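Local coordinates for glycerol dehydrogenase (Bacillus coagulans, PDB 6CSJ), which is a glycerol dehydrogenase, an enzyme that oxidises glycerol to dihydroxyacetone with NAD+, here a double mutant with acquired D-lactate dehydrogenase activity, at residues I200-L205 with T238-I243; Q60-G65 with E74-M79; T261-T266 with L312-L317; A160-L165 with L219-H224. The protein carries 2 engineered substitutions. One frame throughout, in Å; residues are numbered along the deposited sequence.

Contact 1 of 4, residues I200-L205 with T238-I243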
loop_
_atom_site.group_PDB
_atom_site.type_symbol
_atom_site.label_atom_id
_atom_site.label_comp_id
_atom_site.label_asym_id
_atom_site.label_seq_id
_atom_site.Cartn_x
_atom_site.Cartn_y
_atom_site.Cartn_z
ATOM N N ILE A 200 0.043 -16.248 -5.674
ATOM C CA ILE A 200 -0.355 -16.838 -4.385
ATOM C C ILE A 200 0.893 -17.223 -3.569
ATOM O O ILE A 200 0.928 -17.017 -2.357
ATOM C CB ILE A 200 -1.391 -18.003 -4.554
ATOM C CG1 ILE A 200 -2.060 -18.362 -3.231
ATOM C CG2 ILE A 200 -0.772 -19.261 -5.144
ATOM C CD1 ILE A 200 -2.946 -17.272 -2.674
ATOM N N ALA A 201 1.928 -17.720 -4.239
ATOM C CA ALA A 201 3.215 -18.002 -3.587
ATOM C C ALA A 201 3.883 -16.746 -3.002
ATOM O O ALA A 201 4.402 -16.783 -1.888
ATOM C CB ALA A 201 4.152 -18.697 -4.555
ATOM N N LEU A 202 3.858 -15.640 -3.746
ATOM C CA LEU A 202 4.383 -14.360 -3.252
ATOM C C LEU A 202 3.535 -13.789 -2.100
ATOM O O LEU A 202 4.078 -13.230 -1.145
ATOM C CB LEU A 202 4.523 -13.340 -4.391
ATOM C CG LEU A 202 5.584 -13.687 -5.448
ATOM C CD1 LEU A 202 5.583 -12.685 -6.584
ATOM C CD2 LEU A 202 6.990 -13.759 -4.866
ATOM N N ALA A 203 2.217 -13.948 -2.188
ATOM C CA ALA A 203 1.312 -13.565 -1.102
ATOM C C ALA A 203 1.579 -14.364 0.186
ATOM O O ALA A 203 1.584 -13.811 1.285
ATOM C CB ALA A 203 -0.130 -13.745 -1.545
ATOM N N LYS A 204 1.796 -15.665 0.031
ATOM C CA LYS A 204 2.108 -16.564 1.157
ATOM C C LYS A 204 3.461 -16.184 1.794
ATOM O O LYS A 204 3.570 -16.059 3.022
ATOM C CB LYS A 204 2.062 -18.037 0.673
ATOM C CG LYS A 204 2.473 -19.142 1.642
ATOM C CD LYS A 204 1.659 -19.164 2.916
ATOM C CE LYS A 204 2.127 -20.243 3.885
ATOM N NZ LYS A 204 1.671 -19.905 5.268
ATOM N N LEU A 205 4.477 -15.969 0.961
ATOM C CA LEU A 205 5.776 -15.504 1.460
ATOM C C LEU A 205 5.652 -14.159 2.184
ATOM O O LEU A 205 6.335 -13.932 3.179
ATOM C CB LEU A 205 6.795 -15.403 0.332
ATOM C CG LEU A 205 8.214 -14.964 0.719
ATOM C CD1 LEU A 205 8.919 -15.998 1.595
ATOM C CD2 LEU A 205 9.008 -14.677 -0.547
ATOM N N THR A 238 6.145 -4.067 0.160
ATOM C CA THR A 238 6.077 -3.374 -1.123
ATOM C C THR A 238 5.935 -4.338 -2.303
ATOM O O THR A 238 4.896 -4.364 -2.960
ATOM C CB THR A 238 7.301 -2.461 -1.300
ATOM O OG1 THR A 238 7.482 -1.685 -0.107
ATOM C CG2 THR A 238 7.101 -1.510 -2.476
ATOM N N TYR A 239 6.951 -5.136 -2.586
ATOM C CA TYR A 239 6.867 -6.008 -3.753
ATOM C C TYR A 239 5.929 -7.187 -3.504
ATOM O O TYR A 239 4.957 -7.357 -4.227
ATOM C CB TYR A 239 8.237 -6.511 -4.193
ATOM C CG TYR A 239 8.205 -7.172 -5.554
ATOM C CD1 TYR A 239 8.205 -6.398 -6.706
ATOM C CD2 TYR A 239 8.156 -8.555 -5.703
ATOM C CE1 TYR A 239 8.138 -6.959 -7.968
ATOM C CE2 TYR A 239 8.116 -9.132 -6.983
ATOM C CZ TYR A 239 8.102 -8.314 -8.108
ATOM O OH TYR A 239 8.052 -8.824 -9.383
ATOM N N LEU A 240 6.217 -7.977 -2.473
ATOM C CA LEU A 240 5.475 -9.214 -2.209
ATOM C C LEU A 240 3.984 -8.941 -2.008
ATOM O O LEU A 240 3.138 -9.602 -2.626
ATOM C CB LEU A 240 6.011 -9.939 -0.971
ATOM C CG LEU A 240 7.487 -10.321 -0.889
ATOM C CD1 LEU A 240 7.760 -11.121 0.382
ATOM C CD2 LEU A 240 7.911 -11.093 -2.131
ATOM N N SER A 241 3.679 -7.977 -1.138
ATOM C CA SER A 241 2.303 -7.572 -0.872
ATOM C C SER A 241 1.656 -6.872 -2.082
ATOM O O SER A 241 0.457 -7.026 -2.313
ATOM C CB SER A 241 2.251 -6.635 0.336
ATOM O OG SER A 241 0.925 -6.232 0.615
ATOM N N GLY A 242 2.444 -6.087 -2.822
ATOM C CA GLY A 242 1.973 -5.405 -4.021
ATOM C C GLY A 242 1.547 -6.344 -5.135
ATOM O O GLY A 242 0.429 -6.232 -5.648
ATOM N N ILE A 243 2.425 -7.276 -5.499
ATOM C CA ILE A 243 2.096 -8.285 -6.521
ATOM C C ILE A 243 1.029 -9.244 -5.969
ATOM O O ILE A 243 0.088 -9.621 -6.678
ATOM C CB ILE A 243 3.335 -9.095 -7.003
ATOM C CG1 ILE A 243 4.479 -8.172 -7.470
ATOM C CG2 ILE A 243 2.951 -10.063 -8.119
ATOM C CD1 ILE A 243 4.064 -7.021 -8.366
#

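Contact 2 of 4, residues Q60-G65 with E74-M79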
loop_
_atom_site.group_PDB
_atom_site.type_symbol
_atom_site.label_atom_id
_atom_site.label_comp_id
_atom_site.label_asym_id
_atom_site.label_seq_id
_atom_site.Cartn_x
_atom_site.Cartn_y
_atom_site.Cartn_z
ATOM N N GLN A 60 15.462 17.709 -14.126
ATOM C CA GLN A 60 14.989 18.907 -13.445
ATOM C C GLN A 60 14.026 18.505 -12.339
ATOM O O GLN A 60 13.224 17.589 -12.513
ATOM C CB GLN A 60 14.263 19.845 -14.402
ATOM C CG GLN A 60 15.169 20.776 -15.202
ATOM C CD GLN A 60 14.403 21.916 -15.848
ATOM O OE1 GLN A 60 14.207 21.938 -17.069
ATOM N NE2 GLN A 60 13.944 22.862 -15.026
ATOM N N MET A 61 14.113 19.206 -11.209
ATOM C CA MET A 61 13.199 19.034 -10.091
ATOM C C MET A 61 11.955 19.838 -10.346
ATOM O O MET A 61 12.016 20.866 -11.007
ATOM C CB MET A 61 13.833 19.527 -8.786
ATOM C CG MET A 61 15.123 18.830 -8.388
ATOM S SD MET A 61 14.872 17.102 -7.928
ATOM C CE MET A 61 13.947 17.226 -6.392
ATOM N N ALA A 62 10.833 19.363 -9.821
ATOM C CA ALA A 62 9.568 20.078 -9.885
ATOM C C ALA A 62 8.891 19.951 -8.539
ATOM O O ALA A 62 8.804 18.852 -7.995
ATOM C CB ALA A 62 8.694 19.498 -10.978
ATOM N N LEU A 63 8.423 21.076 -8.005
ATOM C CA LEU A 63 7.758 21.114 -6.709
ATOM C C LEU A 63 6.306 20.640 -6.848
ATOM O O LEU A 63 5.531 21.204 -7.614
ATOM C CB LEU A 63 7.813 22.521 -6.108
ATOM C CG LEU A 63 7.200 22.720 -4.716
ATOM C CD1 LEU A 63 7.978 21.938 -3.682
ATOM C CD2 LEU A 63 7.134 24.194 -4.336
ATOM N N PHE A 64 5.957 19.607 -6.087
ATOM C CA PHE A 64 4.596 19.049 -6.026
ATOM C C PHE A 64 3.795 19.807 -4.970
ATOM O O PHE A 64 4.284 20.033 -3.870
ATOM C CB PHE A 64 4.698 17.554 -5.676
ATOM C CG PHE A 64 3.379 16.844 -5.503
ATOM C CD1 PHE A 64 2.417 16.862 -6.502
ATOM C CD2 PHE A 64 3.125 16.105 -4.344
ATOM C CE1 PHE A 64 1.209 16.181 -6.339
ATOM C CE2 PHE A 64 1.922 15.429 -4.176
ATOM C CZ PHE A 64 0.963 15.470 -5.171
ATOM N N GLY A 65 2.565 20.193 -5.310
ATOM C CA GLY A 65 1.683 20.932 -4.402
ATOM C C GLY A 65 1.130 20.131 -3.227
ATOM O O GLY A 65 0.621 20.716 -2.270
ATOM N N GLU A 74 -2.265 17.987 -14.599
ATOM C CA GLU A 74 -2.173 18.732 -15.858
ATOM C C GLU A 74 -1.022 19.753 -15.835
ATOM O O GLU A 74 -0.269 19.848 -16.808
ATOM C CB GLU A 74 -3.499 19.439 -16.201
ATOM C CG GLU A 74 -3.569 19.997 -17.638
ATOM C CD GLU A 74 -4.521 21.208 -17.790
ATOM O OE1 GLU A 74 -5.616 21.112 -17.212
ATOM O OE2 GLU A 74 -4.172 22.232 -18.450
ATOM N N ARG A 75 -0.895 20.500 -14.736
ATOM C CA ARG A 75 0.193 21.479 -14.563
ATOM C C ARG A 75 1.567 20.822 -14.751
ATOM O O ARG A 75 2.413 21.325 -15.499
ATOM C CB ARG A 75 0.088 22.148 -13.183
ATOM C CG ARG A 75 1.078 23.283 -12.922
ATOM C CD ARG A 75 0.916 23.861 -11.515
ATOM N NE ARG A 75 1.525 23.013 -10.471
ATOM C CZ ARG A 75 2.835 22.936 -10.200
ATOM N NH1 ARG A 75 3.731 23.646 -10.892
ATOM N NH2 ARG A 75 3.268 22.127 -9.235
ATOM N N LEU A 76 1.767 19.681 -14.090
ATOM C CA LEU A 76 3.040 18.948 -14.151
ATOM C C LEU A 76 3.293 18.283 -15.506
ATOM O O LEU A 76 4.439 18.247 -15.962
ATOM C CB LEU A 76 3.127 17.916 -13.020
ATOM C CG LEU A 76 3.152 18.508 -11.607
ATOM C CD1 LEU A 76 2.841 17.452 -10.571
ATOM C CD2 LEU A 76 4.484 19.174 -11.302
ATOM N N CYS A 77 2.241 17.763 -16.144
ATOM C CA CYS A 77 2.345 17.273 -17.537
ATOM C C CYS A 77 2.856 18.356 -18.497
ATOM O O CYS A 77 3.716 18.076 -19.340
ATOM C CB CYS A 77 0.996 16.773 -18.063
ATOM S SG CYS A 77 0.471 15.178 -17.409
ATOM N N GLU A 78 2.315 19.577 -18.367
ATOM C CA GLU A 78 2.714 20.706 -19.221
ATOM C C GLU A 78 4.168 21.084 -18.960
ATOM O O GLU A 78 4.959 21.152 -19.898
ATOM C CB GLU A 78 1.773 21.917 -19.047
ATOM C CG GLU A 78 0.413 21.733 -19.733
ATOM C CD GLU A 78 0.471 21.849 -21.260
ATOM O OE1 GLU A 78 1.271 22.659 -21.791
ATOM O OE2 GLU A 78 -0.303 21.141 -21.952
ATOM N N MET A 79 4.529 21.267 -17.691
ATOM C CA MET A 79 5.931 21.509 -17.324
ATOM C C MET A 79 6.870 20.440 -17.874
ATOM O O MET A 79 7.933 20.767 -18.398
ATOM C CB MET A 79 6.096 21.580 -15.807
ATOM C CG MET A 79 5.494 22.803 -15.162
ATOM S SD MET A 79 5.526 22.667 -13.373
ATOM C CE MET A 79 7.281 22.571 -13.079
#

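Contact 3 of 4, residues T261-T266 with L312-L317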
loop_
_atom_site.group_PDB
_atom_site.type_symbol
_atom_site.label_atom_id
_atom_site.label_comp_id
_atom_site.label_asym_id
_atom_site.label_seq_id
_atom_site.Cartn_x
_atom_site.Cartn_y
_atom_site.Cartn_z
ATOM N N THR A 261 -14.625 3.971 6.976
ATOM C CA THR A 261 -14.646 5.432 6.744
ATOM C C THR A 261 -15.879 6.108 7.382
ATOM O O THR A 261 -15.822 7.263 7.772
ATOM C CB THR A 261 -14.589 5.784 5.244
ATOM O OG1 THR A 261 -14.271 7.164 5.124
ATOM C CG2 THR A 261 -15.922 5.530 4.582
ATOM N N VAL A 262 -16.983 5.364 7.471
ATOM C CA VAL A 262 -18.204 5.775 8.180
ATOM C C VAL A 262 -17.928 6.192 9.630
ATOM O O VAL A 262 -18.557 7.114 10.131
ATOM C CB VAL A 262 -19.252 4.626 8.176
ATOM C CG1 VAL A 262 -20.413 4.907 9.133
ATOM C CG2 VAL A 262 -19.772 4.360 6.764
ATOM N N LEU A 263 -17.030 5.484 10.308
ATOM C CA LEU A 263 -16.621 5.841 11.670
ATOM C C LEU A 263 -15.544 6.942 11.648
ATOM O O LEU A 263 -14.375 6.683 11.348
ATOM C CB LEU A 263 -16.126 4.600 12.415
ATOM C CG LEU A 263 -17.130 3.458 12.550
ATOM C CD1 LEU A 263 -16.498 2.249 13.204
ATOM C CD2 LEU A 263 -18.352 3.897 13.370
ATOM N N GLU A 264 -15.970 8.161 11.964
ATOM C CA GLU A 264 -15.120 9.363 11.923
ATOM C C GLU A 264 -13.877 9.266 12.819
ATOM O O GLU A 264 -12.796 9.712 12.436
ATOM C CB GLU A 264 -15.948 10.614 12.297
ATOM C CG GLU A 264 -16.745 10.513 13.594
ATOM C CD GLU A 264 -18.094 11.227 13.546
ATOM O OE1 GLU A 264 -18.855 11.122 12.552
ATOM O OE2 GLU A 264 -18.384 11.892 14.537
ATOM N N GLU A 265 -14.039 8.665 14.000
ATOM C CA GLU A 265 -12.906 8.397 14.916
ATOM C C GLU A 265 -11.744 7.591 14.294
ATOM O O GLU A 265 -10.624 7.669 14.795
ATOM C CB GLU A 265 -13.358 7.658 16.190
ATOM C CG GLU A 265 -14.623 8.112 16.877
ATOM C CD GLU A 265 -15.821 7.198 16.617
ATOM O OE1 GLU A 265 -16.362 7.169 15.478
ATOM O OE2 GLU A 265 -16.239 6.530 17.568
ATOM N N THR A 266 -11.999 6.814 13.234
ATOM C CA THR A 266 -10.953 6.003 12.598
ATOM C C THR A 266 -10.180 6.713 11.490
ATOM O O THR A 266 -9.226 6.127 10.962
ATOM C CB THR A 266 -11.520 4.700 12.000
ATOM O OG1 THR A 266 -12.306 4.994 10.835
ATOM C CG2 THR A 266 -12.362 3.971 13.022
ATOM N N LEU A 312 -8.701 1.387 17.068
ATOM C CA LEU A 312 -8.927 2.349 15.984
ATOM C C LEU A 312 -9.549 3.683 16.433
ATOM O O LEU A 312 -9.878 4.502 15.581
ATOM C CB LEU A 312 -9.823 1.732 14.906
ATOM C CG LEU A 312 -9.396 0.401 14.307
ATOM C CD1 LEU A 312 -10.440 -0.014 13.270
ATOM C CD2 LEU A 312 -8.011 0.488 13.676
ATOM N N GLY A 313 -9.713 3.895 17.743
ATOM C CA GLY A 313 -10.275 5.131 18.295
ATOM C C GLY A 313 -11.762 5.119 18.623
ATOM O O GLY A 313 -12.295 6.123 19.116
ATOM N N VAL A 314 -12.444 4.007 18.356
ATOM C CA VAL A 314 -13.895 3.897 18.573
ATOM C C VAL A 314 -14.150 3.595 20.052
ATOM O O VAL A 314 -13.923 2.483 20.506
ATOM C CB VAL A 314 -14.540 2.796 17.695
ATOM C CG1 VAL A 314 -16.057 2.792 17.859
ATOM C CG2 VAL A 314 -14.187 2.975 16.228
ATOM N N LYS A 315 -14.613 4.597 20.798
ATOM C CA LYS A 315 -14.839 4.473 22.240
ATOM C C LYS A 315 -16.097 3.685 22.608
ATOM O O LYS A 315 -16.118 3.057 23.658
ATOM C CB LYS A 315 -14.912 5.857 22.900
ATOM C CG LYS A 315 -13.653 6.707 22.709
ATOM C CD LYS A 315 -13.506 7.734 23.821
ATOM C CE LYS A 315 -12.107 8.296 23.843
ATOM N NZ LYS A 315 -12.057 9.498 24.718
ATOM N N GLU A 316 -17.131 3.744 21.762
ATOM C CA GLU A 316 -18.403 3.035 21.990
ATOM C C GLU A 316 -18.845 2.275 20.752
ATOM O O GLU A 316 -18.866 2.833 19.661
ATOM C CB GLU A 316 -19.504 4.034 22.329
ATOM C CG GLU A 316 -19.333 4.700 23.681
ATOM C CD GLU A 316 -20.668 5.077 24.323
ATOM O OE1 GLU A 316 -21.628 4.281 24.241
ATOM O OE2 GLU A 316 -20.761 6.168 24.936
ATOM N N LEU A 317 -19.230 1.008 20.927
ATOM C CA LEU A 317 -19.932 0.262 19.886
ATOM C C LEU A 317 -21.336 0.852 19.729
ATOM O O LEU A 317 -22.125 0.803 20.649
ATOM C CB LEU A 317 -20.041 -1.226 20.241
ATOM C CG LEU A 317 -18.761 -2.084 20.203
ATOM C CD1 LEU A 317 -17.451 -1.380 20.564
ATOM C CD2 LEU A 317 -19.014 -3.304 21.090
#

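Contact 4 of 4, residues A160-L165 with L219-H224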
loop_
_atom_site.group_PDB
_atom_site.type_symbol
_atom_site.label_atom_id
_atom_site.label_comp_id
_atom_site.label_asym_id
_atom_site.label_seq_id
_atom_site.Cartn_x
_atom_site.Cartn_y
_atom_site.Cartn_z
ATOM N N ALA A 160 11.889 7.497 8.491
ATOM C CA ALA A 160 10.462 7.704 8.810
ATOM C C ALA A 160 10.089 7.143 10.189
ATOM O O ALA A 160 10.755 6.242 10.673
ATOM C CB ALA A 160 9.586 7.071 7.737
ATOM N N PRO A 161 9.029 7.674 10.824
ATOM C CA PRO A 161 8.562 7.079 12.096
ATOM C C PRO A 161 8.175 5.599 11.941
ATOM O O PRO A 161 7.580 5.230 10.926
ATOM C CB PRO A 161 7.316 7.910 12.449
ATOM C CG PRO A 161 7.474 9.191 11.719
ATOM C CD PRO A 161 8.276 8.896 10.470
ATOM N N ALA A 162 8.514 4.780 12.937
ATOM C CA ALA A 162 8.286 3.331 12.870
ATOM C C ALA A 162 6.807 2.950 12.745
ATOM O O ALA A 162 6.476 1.910 12.170
ATOM C CB ALA A 162 8.919 2.629 14.061
ATOM N N ARG A 163 5.927 3.792 13.274
ATOM C CA ARG A 163 4.488 3.614 13.098
ATOM C C ARG A 163 4.098 3.371 11.630
ATOM O O ARG A 163 3.200 2.567 11.351
ATOM C CB ARG A 163 3.721 4.835 13.633
ATOM C CG ARG A 163 2.220 4.618 13.646
ATOM C CD ARG A 163 1.453 5.819 14.128
ATOM N NE ARG A 163 0.024 5.574 13.950
ATOM C CZ ARG A 163 -0.924 6.505 13.901
ATOM N NH1 ARG A 163 -0.632 7.790 14.015
ATOM N NH2 ARG A 163 -2.193 6.134 13.725
ATOM N N LEU A 164 4.763 4.075 10.717
ATOM C CA LEU A 164 4.509 3.926 9.285
ATOM C C LEU A 164 4.973 2.579 8.727
ATOM O O LEU A 164 4.300 2.011 7.861
ATOM C CB LEU A 164 5.131 5.080 8.496
ATOM C CG LEU A 164 4.387 6.428 8.601
ATOM C CD1 LEU A 164 5.275 7.570 8.117
ATOM C CD2 LEU A 164 3.067 6.414 7.820
ATOM N N LEU A 165 6.105 2.067 9.205
ATOM C CA LEU A 165 6.585 0.749 8.770
ATOM C C LEU A 165 5.646 -0.345 9.294
ATOM O O LEU A 165 5.310 -1.288 8.562
ATOM C CB LEU A 165 8.024 0.477 9.244
ATOM C CG LEU A 165 8.668 -0.782 8.641
ATOM C CD1 LEU A 165 8.972 -0.604 7.157
ATOM C CD2 LEU A 165 9.931 -1.146 9.394
ATOM N N LEU A 219 11.924 -3.332 15.993
ATOM C CA LEU A 219 12.920 -2.964 17.013
ATOM C C LEU A 219 14.108 -2.163 16.444
ATOM O O LEU A 219 14.633 -1.268 17.114
ATOM C CB LEU A 219 13.425 -4.208 17.746
ATOM C CG LEU A 219 12.378 -4.909 18.614
ATOM C CD1 LEU A 219 12.920 -6.229 19.131
ATOM C CD2 LEU A 219 11.908 -4.018 19.756
ATOM N N ALA A 220 14.499 -2.482 15.214
ATOM C CA ALA A 220 15.501 -1.713 14.478
ATOM C C ALA A 220 14.953 -0.365 13.963
ATOM O O ALA A 220 15.609 0.677 14.119
ATOM C CB ALA A 220 16.056 -2.539 13.320
ATOM N N ALA A 221 13.760 -0.386 13.360
ATOM C CA ALA A 221 13.170 0.814 12.732
ATOM C C ALA A 221 12.757 1.898 13.733
ATOM O O ALA A 221 12.789 3.069 13.400
ATOM C CB ALA A 221 11.990 0.441 11.848
ATOM N N GLU A 222 12.383 1.510 14.948
ATOM C CA GLU A 222 12.163 2.454 16.055
ATOM C C GLU A 222 13.361 3.370 16.340
ATOM O O GLU A 222 13.167 4.483 16.812
ATOM C CB GLU A 222 11.867 1.698 17.352
ATOM C CG GLU A 222 10.455 1.173 17.464
ATOM C CD GLU A 222 10.222 0.367 18.726
ATOM O OE1 GLU A 222 11.181 -0.264 19.248
ATOM O OE2 GLU A 222 9.071 0.365 19.191
ATOM N N LYS A 223 14.575 2.876 16.104
ATOM C CA LYS A 223 15.805 3.654 16.272
ATOM C C LYS A 223 16.316 4.184 14.928
ATOM O O LYS A 223 17.450 4.649 14.826
ATOM C CB LYS A 223 16.883 2.787 16.920
ATOM C CG LYS A 223 16.527 2.232 18.275
ATOM C CD LYS A 223 16.441 3.336 19.302
ATOM C CE LYS A 223 16.446 2.784 20.731
ATOM N NZ LYS A 223 15.146 2.178 21.151
ATOM N N HIS A 224 15.472 4.110 13.904
ATOM C CA HIS A 224 15.792 4.547 12.556
ATOM C C HIS A 224 17.013 3.855 11.951
ATOM O O HIS A 224 17.766 4.459 11.205
ATOM C CB HIS A 224 15.886 6.082 12.510
ATOM C CG HIS A 224 14.679 6.760 13.078
ATOM N ND1 HIS A 224 13.447 6.734 12.454
ATOM C CD2 HIS A 224 14.495 7.429 14.240
ATOM C CE1 HIS A 224 12.559 7.371 13.197
ATOM N NE2 HIS A 224 13.173 7.813 14.283
#

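Contact 1 of 4, residues I200-L205 with T238-I243
Y239 and I243, which both meet L202, are tied to each other by a short backbone bond of their own helix, I243 N to Y239 O at 2.8 Å. That turn brings the two side chains together: I243 CG1 lies 3.6 Å above the plane of the Y239 ring, displaced toward its rim. L202 arrives from the other helix with its two methyls divided between partners. Its CD1 runs to I243 CG2 at 4.0 Å, the two side chains lying side by side and pointing the same way, and reaches the neighbourhood of the tyrosine ring obliquely; the hydroxyl of that ring bonds to S7 OG. Its CD2 meets L240 CD2 at 3.9 Å, where the two leucines cross at about a right angle. Such packing illustrates how the all-helical part of an iron-containing alcohol dehydrogenase is built: the axes of 200-205 and 238-243, parts of helices 197-221 and 228-248, approach to 8.0 Å, with directions 131° apart. L240 has CG anti to its carbonyl carbon (chi1 -56°), and its CD1 rests 3.9 Å from L205 CD2. An alanine in place of L240 would keep CB near L202 O but would probably open a gap between the helices, leaving L205 and the CD2 branch of L202 without their apolar mate. A203 packs on T175 and A179 of helix 175-185.

Contact 2 of 4, residues Q60-G65 with E74-M79
R75 reaches from helix 70-82 toward the backbone of 60-65, where its NH2 donates to L63 O over 2.9 Å. The carbonyl oxygen sits at the edge of the guanidinium, only 4° out of its plane, and the donor lies almost on the extension of the C=O bond; the N-H itself is bent away from a straight line, at 139°. The chain is extended as far as CD, and the bend at chi3 (78°) turns NE out of that line. The same NH2 forms a salt bridge with E72, whose carboxylate also accepts from G65 N, so one acid holds both the arginine and the backbone at G65. Beside this polar rim the packing is apolar. The side chains of F64 and L76 cross at about a right angle: L76 CD1 meets F64 CD1 at 4.1 Å, approaching the ring at its edge and near its plane. The other methyl, L76 CD2, lies 4.2 Å from A62 CB, and M79 brings CE to 4.0 Å from the same A62 CB, its chain bent at chi3. A62 thus receives two helix side chains. Helix 70-82 runs nearly antiparallel to the edge strand 59-63 and leads back to strand 87-92, past strand 32-36; this is the beta-alpha-beta crossover of the Rossmann-like, nucleotide-binding domain found in iron-containing alcohol dehydrogenases.

Contact 3 of 4, residues T261-T266 with L312-L317
The backbones of E265 and T266 run close to those of G313 and L312, with E265 CA 5.4 Å from G313 CA. Two carbonyl oxygens, E265 O and L312 O, come within 3.3 Å of each other, and as both are acceptors they cannot bond; L312 O instead receives a CA-H...O contact from T266 CA at 3.5 Å, with 144° at the hydrogen. G313 makes this approach possible: its positive phi suits glycine, and a side chain there would run into E265 O. T266 turns OG1 between its backbone N and carbonyl carbon (chi1 71°), within bonding distance of L263 O and L260 O. Its methyl CG2 therefore faces the other loop, lying 3.8 Å from V314 CG2, the two side chains side by side and pointing the same way, and 3.9 Å from L312 CB. L263 completes this apolar patch by crossing V314 at about a right angle, CD1 to CG2 at 3.9 Å. E265, bent at chi2, crosses the same valine at a similar angle: CB packs on G313 O at 3.5 Å, and OE2 lies 3.8 Å from V314 CG1. Around the patch, L263 also touches V325 of helix 319-329, and L312 touches F277 of helix 271-285. The arrangement is loop-to-loop packing within the all-helical domain of the iron-containing alcohol dehydrogenase fold, joining the connection between helices 252-259 and 271-285 to that between 290-303 and 319-329.

Contact 4 of 4, residues A160-L165 with L219-H224
A Schellman motif ends helix 197-221, with H224 as its C-prime residue, and against this terminus the start of helix 162-173 and the loop just before it pack, through A160, A162 and L165. H224 adopts positive phi, and its N returns to A221 O at 2.9 Å, closing the final turn. That reversal carries the imidazole to the loop ahead of the other helix. A160 O lies at the edge of the ring and near its plane, 3.3 Å from H224 CE1, while ND1 is hydrogen-bonded to A158 O. Small side chains fill the middle. A162 CB sits 3.7 Å from E222 N and 4.0 Å from E222 CG, so the methyl rests on the backbone of E222 and the base of its side chain. One turn on, L165 has CG anti to its backbone N (chi1 -171°) and presses CD2 against A221 CB at 3.6 Å; the same leucine also touches I233 and I234 of helix 228-248. The contact therefore grades from apolar to polar: the small A162 and A221 allow two helix ends to come close, with L165 CD2 packed on A221, whereas the imidazole meets main-chain oxygen. The bond to A158 O implies that ND1 probably carries a proton, and that bond would restrain the ring's rotation.

Overall arrangement
Set side by side, the four contacts, all partly buried, show chemistry following position. Contact 1 is the most central, about 12 Å from the chain's centre to its own, and rests on branched apolar side chains between two long helices. Contact 4 uses one of the same helices, 197-221, but at its terminus, where small residues and main-chain polar atoms take over; the nearest atoms of the two contacts are about 7 Å apart. Contacts 2 and 3 are the outermost. Contact 3 joins two loops of the helical domain and depends on a glycine. Contact 2 lies across the chain's centre from contact 1, in the nucleotide-binding domain; it alone pairs strand with helix, adding an arginine-to-carbonyl bond to its apolar packing.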